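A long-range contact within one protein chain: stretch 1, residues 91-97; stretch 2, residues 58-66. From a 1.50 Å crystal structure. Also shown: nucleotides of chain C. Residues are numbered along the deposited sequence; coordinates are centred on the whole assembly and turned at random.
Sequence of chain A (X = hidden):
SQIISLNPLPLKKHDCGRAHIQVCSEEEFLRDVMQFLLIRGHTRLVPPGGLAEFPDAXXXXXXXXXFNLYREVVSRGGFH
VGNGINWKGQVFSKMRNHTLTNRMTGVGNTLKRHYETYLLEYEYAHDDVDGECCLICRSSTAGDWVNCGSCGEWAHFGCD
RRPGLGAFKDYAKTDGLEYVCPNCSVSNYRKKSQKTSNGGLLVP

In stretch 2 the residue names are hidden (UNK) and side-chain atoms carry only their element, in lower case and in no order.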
ATOM      1  N   VAL A  91       5.925   1.259  -3.181  1.00 16.30           N
ATOM      2  CA  VAL A  91       5.385   0.032  -2.598  1.00 16.66           C
ATOM      3  C   VAL A  91       6.514  -0.964  -2.429  1.00 16.35           C
ATOM      4  O   VAL A  91       6.737  -1.487  -1.305  1.00 16.53           O
ATOM      5  CB  VAL A  91       4.286  -0.583  -3.480  1.00 16.09           C
ATOM      6  CG1 VAL A  91       3.754  -1.913  -2.941  1.00 17.63           C
ATOM      7  CG2 VAL A  91       3.147   0.434  -3.558  1.00 17.61           C
ATOM      8  N   PHE A  92       7.195  -1.233  -3.543  1.00 16.15           N
ATOM      9  CA  PHE A  92       8.322  -2.195  -3.533  1.00 17.19           C
ATOM     10  C   PHE A  92       9.388  -1.819  -2.525  1.00 17.71           C
ATOM     11  O   PHE A  92       9.950  -2.699  -1.883  1.00 18.31           O
ATOM     12  CB  PHE A  92       8.892  -2.317  -4.955  1.00 18.13           C
ATOM     13  CG  PHE A  92      10.031  -3.321  -5.113  1.00 17.16           C
ATOM     14  CD1 PHE A  92       9.890  -4.637  -4.698  1.00 18.94           C
ATOM     15  CD2 PHE A  92      11.202  -2.942  -5.747  1.00 18.81           C
ATOM     16  CE1 PHE A  92      10.920  -5.572  -4.921  1.00 20.18           C
ATOM     17  CE2 PHE A  92      12.225  -3.849  -5.966  1.00 21.01           C
ATOM     18  CZ  PHE A  92      12.083  -5.169  -5.540  1.00 20.37           C
ATOM     19  N   SER A  93       9.666  -0.539  -2.359  1.00 17.66           N
ATOM     20  CA  SER A  93      10.702  -0.068  -1.430  1.00 17.36           C
ATOM     21  C   SER A  93      10.435  -0.401   0.028  1.00 19.80           C
ATOM     22  O   SER A  93      11.372  -0.359   0.843  1.00 19.77           O
ATOM     23  CB  SER A  93      10.857   1.437  -1.652  1.00 24.56           C
ATOM     24  OG  SER A  93       9.613   2.045  -1.333  1.00 27.28           O
ATOM     25  N   LYS A  94       9.200  -0.742   0.384  1.00 16.74           N
ATOM     26  CA  LYS A  94       8.816  -1.061   1.759  1.00 17.03           C
ATOM     27  C   LYS A  94       8.691  -2.550   1.986  1.00 19.38           C
ATOM     28  O   LYS A  94       8.360  -2.998   3.108  1.00 21.36           O
ATOM     29  CB  LYS A  94       7.469  -0.450   2.102  1.00 22.30           C
ATOM     30  CG  LYS A  94       7.400   1.053   2.054  1.00 24.66           C
ATOM     31  CD  LYS A  94       8.392   1.641   3.024  1.00 24.08           C
ATOM     32  CE  LYS A  94       7.921   1.462   4.442  1.00 28.19           C
ATOM     33  NZ  LYS A  94       6.645   2.178   4.648  1.00 37.33           N
ATOM     34  N   MET A  95       8.833  -3.333   0.914  1.00 18.67           N
ATOM     35  CA  MET A  95       8.753  -4.786   1.031  1.00 16.14           C
ATOM     36  C   MET A  95      10.060  -5.444   1.333  1.00 15.53           C
ATOM     37  O   MET A  95      11.110  -4.939   0.942  1.00 18.06           O
ATOM     38  CB  MET A  95       8.220  -5.378  -0.268  1.00 16.11           C
ATOM     39  CG  MET A  95       6.845  -4.869  -0.559  1.00 16.62           C
ATOM     40  SD  MET A  95       6.161  -5.323  -2.184  1.00 17.91           S
ATOM     41  CE  MET A  95       6.090  -7.145  -2.029  1.00 17.95           C
ATOM     42  N   ARG A  96      10.001  -6.606   1.987  1.00 16.60           N
ATOM     43  CA  ARG A  96      11.251  -7.354   2.241  1.00 19.54           C
ATOM     44  C   ARG A  96      11.966  -7.723   0.948  1.00 19.08           C
ATOM     45  O   ARG A  96      13.205  -7.949   0.971  1.00 23.15           O
ATOM     46  CB  ARG A  96      10.993  -8.647   3.028  1.00 18.84           C
ATOM     47  CG  ARG A  96      10.584  -8.398   4.426  1.00 20.75           C
ATOM     48  CD  ARG A  96      10.642  -9.768   5.162  1.00 20.46           C
ATOM     49  NE  ARG A  96       9.562 -10.666   4.782  1.00 22.37           N
ATOM     50  CZ  ARG A  96       8.411 -10.719   5.447  1.00 25.65           C
ATOM     51  NH1 ARG A  96       8.213  -9.906   6.478  1.00 27.15           N
ATOM     52  NH2 ARG A  96       7.452 -11.545   5.083  1.00 27.97           N
ATOM     53  N   ASN A  97      11.223  -7.759  -0.170  1.00 16.74           N
ATOM     54  CA  ASN A  97      11.786  -8.156  -1.461  1.00 17.92           C
ATOM     55  C   ASN A  97      12.698  -7.098  -2.063  1.00 20.14           C
ATOM     56  O   ASN A  97      13.445  -7.386  -3.005  1.00 20.78           O
ATOM     57  CB  ASN A  97      10.642  -8.494  -2.417  1.00 17.19           C
ATOM     58  CG  ASN A  97       9.710  -9.483  -1.808  1.00 19.09           C
ATOM     59  OD1 ASN A  97       8.775  -9.129  -1.103  1.00 18.54           O
ATOM     60  ND2 ASN A  97      10.009 -10.767  -2.012  1.00 17.03           N
ATOM     61  N   UNK A  58       7.719 -15.929  -5.396  1.00 18.06           N
ATOM     62  CA  UNK A  58       9.047 -15.357  -5.147  1.00 20.57           C
ATOM     63  C   UNK A  58       9.162 -14.062  -5.953  1.00 19.59           C
ATOM     64  O   UNK A  58       8.727 -13.985  -7.117  1.00 20.59           O
ATOM     65  c   UNK A  58      11.526 -15.737  -5.484  1.00 23.19           C
ATOM     66  c   UNK A  58      10.120 -16.337  -5.571  1.00 24.20           C
ATOM     67  c   UNK A  58      10.017 -17.583  -4.722  1.00 26.91           C
ATOM     68  N   UNK A  59       9.764 -13.052  -5.327  1.00 17.20           N
ATOM     69  CA  UNK A  59      10.035 -11.748  -5.930  1.00 18.22           C
ATOM     70  C   UNK A  59      11.446 -11.336  -5.504  1.00 17.12           C
ATOM     71  O   UNK A  59      11.714 -11.225  -4.317  1.00 19.12           O
ATOM     72  c   UNK A  59       9.031 -10.717  -5.457  1.00 20.18           C
ATOM     73  c   UNK A  59       8.310  -8.332  -5.428  1.00 25.18           C
ATOM     74  c   UNK A  59       9.009  -9.404  -7.517  1.00 28.44           C
ATOM     75  c   UNK A  59       9.257  -9.322  -6.049  1.00 24.19           C
ATOM     76  N   UNK A  60      12.302 -11.072  -6.478  1.00 17.15           N
ATOM     77  CA  UNK A  60      13.689 -10.688  -6.257  1.00 17.50           C
ATOM     78  C   UNK A  60      14.364 -11.672  -5.293  1.00 21.80           C
ATOM     79  O   UNK A  60      15.009 -11.260  -4.346  1.00 22.01           O
ATOM     80  o   UNK A  60      15.915  -9.014  -6.656  1.00 24.38           O
ATOM     81  c   UNK A  60      15.113  -8.620  -5.827  1.00 23.49           C
ATOM     82  c   UNK A  60      13.745  -9.263  -5.701  1.00 18.53           C
ATOM     83  n   UNK A  60      15.386  -7.600  -4.985  1.00 21.72           N
ATOM     84  N   UNK A  61      14.163 -12.969  -5.555  1.00 19.31           N
ATOM     85  CA  UNK A  61      14.777 -14.099  -4.814  1.00 21.02           C
ATOM     86  C   UNK A  61      14.343 -14.270  -3.377  1.00 24.95           C
ATOM     87  O   UNK A  61      15.028 -15.009  -2.641  1.00 27.55           O
ATOM     88  c   UNK A  61      16.312 -13.936  -4.802  1.00 27.36           C
ATOM     89  o   UNK A  61      16.835 -13.870  -6.127  1.00 36.04           O
ATOM     90  N   UNK A  62      13.301 -13.578  -2.917  1.00 20.65           N
ATOM     91  CA  UNK A  62      12.760 -13.801  -1.591  1.00 18.77           C
ATOM     92  C   UNK A  62      11.278 -14.111  -1.693  1.00 17.53           C
ATOM     93  O   UNK A  62      10.624 -13.720  -2.673  1.00 18.72           O
ATOM     94  n   UNK A  62      16.462 -10.003   1.819  1.00 55.62           N
ATOM     95  c   UNK A  62      14.486 -12.409  -0.373  1.00 26.00           C
ATOM     96  c   UNK A  62      16.169 -11.169   0.946  1.00 44.80           C
ATOM     97  c   UNK A  62      14.697 -11.222   0.554  1.00 32.11           C
ATOM     98  c   UNK A  62      13.005 -12.594  -0.674  1.00 20.13           C
ATOM     99  N   UNK A  63      10.725 -14.808  -0.705  1.00 16.96           N
ATOM    100  CA  UNK A  63       9.270 -15.078  -0.722  1.00 17.42           C
ATOM    101  C   UNK A  63       8.491 -13.765  -0.777  1.00 15.98           C
ATOM    102  O   UNK A  63       8.862 -12.803  -0.134  1.00 18.31           O
ATOM    103  c   UNK A  63       8.850 -15.886   0.521  1.00 19.48           C
ATOM    104  n   UNK A  63       8.920 -20.373   1.845  1.00 29.03           N
ATOM    105  c   UNK A  63       7.040 -17.231   1.706  1.00 22.26           C
ATOM    106  n   UNK A  63       8.049 -18.265   2.023  1.00 24.32           N
ATOM    107  n   UNK A  63       7.009 -19.907   0.726  1.00 25.21           N
ATOM    108  c   UNK A  63       7.996 -19.497   1.524  1.00 24.40           C
ATOM    109  c   UNK A  63       7.374 -16.348   0.462  1.00 20.26           C
ATOM    110  N   UNK A  64       7.438 -13.703  -1.579  1.00 16.60           N
ATOM    111  CA  UNK A  64       6.666 -12.471  -1.713  1.00 17.04           C
ATOM    112  C   UNK A  64       6.108 -11.964  -0.373  1.00 19.07           C
ATOM    113  O   UNK A  64       5.458 -12.738   0.340  1.00 20.08           O
ATOM    114  c   UNK A  64       3.425 -12.132  -3.729  1.00 22.19           C
ATOM    115  c   UNK A  64       5.540 -12.765  -2.691  1.00 15.70           C
ATOM    116  c   UNK A  64       5.329 -10.481  -3.663  1.00 21.78           C
ATOM    117  c   UNK A  64       4.599 -11.594  -2.929  1.00 19.63           C
ATOM    118  N   UNK A  65       6.365 -10.689  -0.050  1.00 18.09           N
ATOM    119  CA  UNK A  65       5.947 -10.063   1.222  1.00 20.77           C
ATOM    120  C   UNK A  65       4.554  -9.433   1.105  1.00 16.97           C
ATOM    121  O   UNK A  65       4.399  -8.210   0.820  1.00 18.65           O
ATOM    122  o   UNK A  65       5.628  -8.504   3.553  1.00 20.78           O
ATOM    123  c   UNK A  65       6.994  -9.000   1.616  1.00 18.27           C
ATOM    124  o   UNK A  65       7.444  -7.298   3.190  1.00 21.55           O
ATOM    125  c   UNK A  65       6.641  -8.217   2.874  1.00 18.87           C
ATOM    126  N   UNK A  66       3.538 -10.243   1.294  1.00 17.48           N
ATOM    127  CA  UNK A  66       2.149  -9.793   1.079  1.00 16.98           C
ATOM    128  C   UNK A  66       1.694  -8.785   2.103  1.00 17.28           C
ATOM    129  O   UNK A  66       0.851  -7.916   1.804  1.00 18.23           O
ATOM    130  c   UNK A  66       0.632 -11.302  -1.239  1.00 19.74           C
ATOM    131  c   UNK A  66       1.177 -10.991   1.115  1.00 18.15           C
ATOM    132  c   UNK A  66       1.272 -11.950  -0.019  1.00 18.21           C
ATOM    133  c   UNK A  66       0.464 -13.189   0.353  1.00 22.49           C
TER
ATOM    134  P    DA C   4      12.668 -13.166  -9.273  1.00 25.22           P
ATOM    135  OP1  DA C   4      13.421 -13.593  -8.153  1.00 26.85           O
ATOM    136  OP2  DA C   4      11.689 -12.124  -9.138  1.00 22.95           O
ATOM    137  O5'  DA C   4      13.659 -12.644 -10.385  1.00 28.31           O
ATOM    138  C5'  DA C   4      14.772 -13.435 -10.770  1.00 37.09           C
ATOM    139  C4'  DA C   4      15.543 -12.777 -11.891  1.00 45.61           C
ATOM    140  O4'  DA C   4      14.812 -12.865 -13.124  1.00 43.21           O
ATOM    141  C3'  DA C   4      15.884 -11.306 -11.709  1.00 44.50           C
ATOM    142  O3'  DA C   4      17.178 -11.181 -12.276  1.00 46.83           O
ATOM    143  C2'  DA C   4      14.856 -10.598 -12.564  1.00 36.45           C
ATOM    144  C1'  DA C   4      14.643 -11.578 -13.686  1.00 38.32           C
ATOM    145  N9   DA C   4      13.335 -11.566 -14.304  1.00 34.83           N
ATOM    146  C8   DA C   4      12.115 -11.424 -13.703  1.00 36.56           C
ATOM    147  N7   DA C   4      11.106 -11.572 -14.516  1.00 33.93           N
ATOM    148  C5   DA C   4      11.701 -11.835 -15.738  1.00 26.38           C
ATOM    149  C6   DA C   4      11.176 -12.063 -17.009  1.00 24.92           C
ATOM    150  N6   DA C   4       9.873 -12.083 -17.275  1.00 26.70           N
ATOM    151  N1   DA C   4      12.044 -12.296 -18.012  1.00 29.62           N
ATOM    152  C2   DA C   4      13.350 -12.265 -17.746  1.00 28.05           C
ATOM    153  N3   DA C   4      13.966 -12.064 -16.596  1.00 30.21           N
ATOM    154  C4   DA C   4      13.074 -11.857 -15.615  1.00 32.06           C
ATOM    155  P    DT C   3       6.801 -16.628  -9.309  1.00 32.45           P
ATOM    156  OP1  DT C   3       7.039 -16.974  -7.934  1.00 35.68           O
ATOM    157  OP2  DT C   3       5.742 -15.741  -9.642  1.00 31.34           O
ATOM    158  O5'  DT C   3       8.123 -16.054  -9.958  1.00 30.94           O
ATOM    159  C5'  DT C   3       9.347 -16.737  -9.766  1.00 30.20           C
ATOM    160  C4'  DT C   3      10.472 -16.086 -10.530  1.00 26.46           C
ATOM    161  O4'  DT C   3      10.237 -16.259 -11.934  1.00 28.58           O
ATOM    162  C3'  DT C   3      10.691 -14.584 -10.313  1.00 27.71           C
ATOM    163  O3'  DT C   3      12.052 -14.451  -9.929  1.00 32.42           O
ATOM    164  C2'  DT C   3      10.455 -13.981 -11.685  1.00 29.83           C
ATOM    165  C1'  DT C   3      10.742 -15.140 -12.610  1.00 28.21           C
ATOM    166  N1   DT C   3      10.066 -15.090 -13.887  1.00 27.13           N
ATOM    167  C2   DT C   3      10.773 -15.337 -15.035  1.00 27.84           C
ATOM    168  O2   DT C   3      11.977 -15.472 -15.054  1.00 29.96           O
ATOM    169  N3   DT C   3      10.021 -15.318 -16.177  1.00 24.86           N
ATOM    170  C4   DT C   3       8.657 -15.150 -16.271  1.00 28.48           C
ATOM    171  O4   DT C   3       8.113 -15.185 -17.358  1.00 31.61           O
ATOM    172  C5   DT C   3       7.976 -14.945 -15.020  1.00 29.28           C
ATOM    173  C7   DT C   3       6.494 -14.749 -15.023  1.00 34.40           C
ATOM    174  C6   DT C   3       8.701 -14.958 -13.903  1.00 25.45           C
HETATM  175  O   HOH W   1      15.778  -8.134  -0.214  1.00 43.67           O
HETATM  176  O   HOH W   2       9.567 -12.143   2.345  1.00 31.65           O

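Position 58 carries three carbons, one bearing the other two, and its CA-to-CB bond points away from stretch 1, which it does not touch. A beta-branched carbon trio is valine: Val 58. Val 58 N donates to OP1 of DT3 at 2.8 Å.

Position 59 has four carbons forked at the second, aimed toward stretch 1. One terminal carbon lies 3.8 Å from CE1 of Phe 92 and 4.2 Å from CE of Met 95. The fork beyond CB makes it Leu 59.

Position 60 has two carbons, the second carrying one oxygen and one nitrogen. Position 60's side-chain nitrogen donates to Asn 97 O at 2.8 Å and sits at the edge of the Phe 92 ring. The amide is Asn 60, and with phi and psi both positive it enters a type I' turn.

Position 61 is one carbon and one oxygen, with no contact to stretch 1: Ser 61. Ser 61 N reaches OP1 of DA4 at 2.8 Å, while Asn 60 N reaches OP2 of the same phosphate at 2.9 Å.

Position 62 runs four carbons in a row to a nitrogen. Position 62's third carbon passes 3.6 Å from Arg 96 O, and a water joins the terminal nitrogen to that same carbonyl. That is Lys 62.

Position 63 shows three carbons, a nitrogen, then a carbon with two more nitrogens, its end leading away: Arg 63. Its carbonyl is what stretch 1 uses, taking a hydrogen bond from Asn 97 ND2 (3.0 Å to Arg 63 O).

Position 64, four carbons forked at the second, starts away, but one of its terminal carbons comes within 3.8 Å of Met 95 CE. This is Leu 64.

Position 65 has two carbons, the second bearing two oxygens. One carboxylate oxygen of position 65 accepts from Arg 96 N at 2.9 Å. This is Asp 65, whose side chain also caps the helix that follows. Over one face of the guanidinium, Asp 65 OD1 lies 3.9 Å from Arg 96 NH2, a long salt bridge of charge alone.

Position 66, another four-carbon fork, points away without contact: Leu 66.

The rule here is one buried amide reading a backbone. Asn 97 ND2 donates to Leu 59 O (2.9 Å) and Arg 63 O, while Asn 97 OD1 accepts from Asp 65 N at 3.1 Å. Asn 60 and Asp 65 answer by binding stretch 1's own backbone, and Met 95 fills the apolar space beside Leu 59 and Leu 64. The turn is thus braced by Asn 97 and through the Asn 60 side chain, while the amides of Asn 60 and Ser 61 hold phosphate.

Stretch 2 (58-66) VLNSKRLDL
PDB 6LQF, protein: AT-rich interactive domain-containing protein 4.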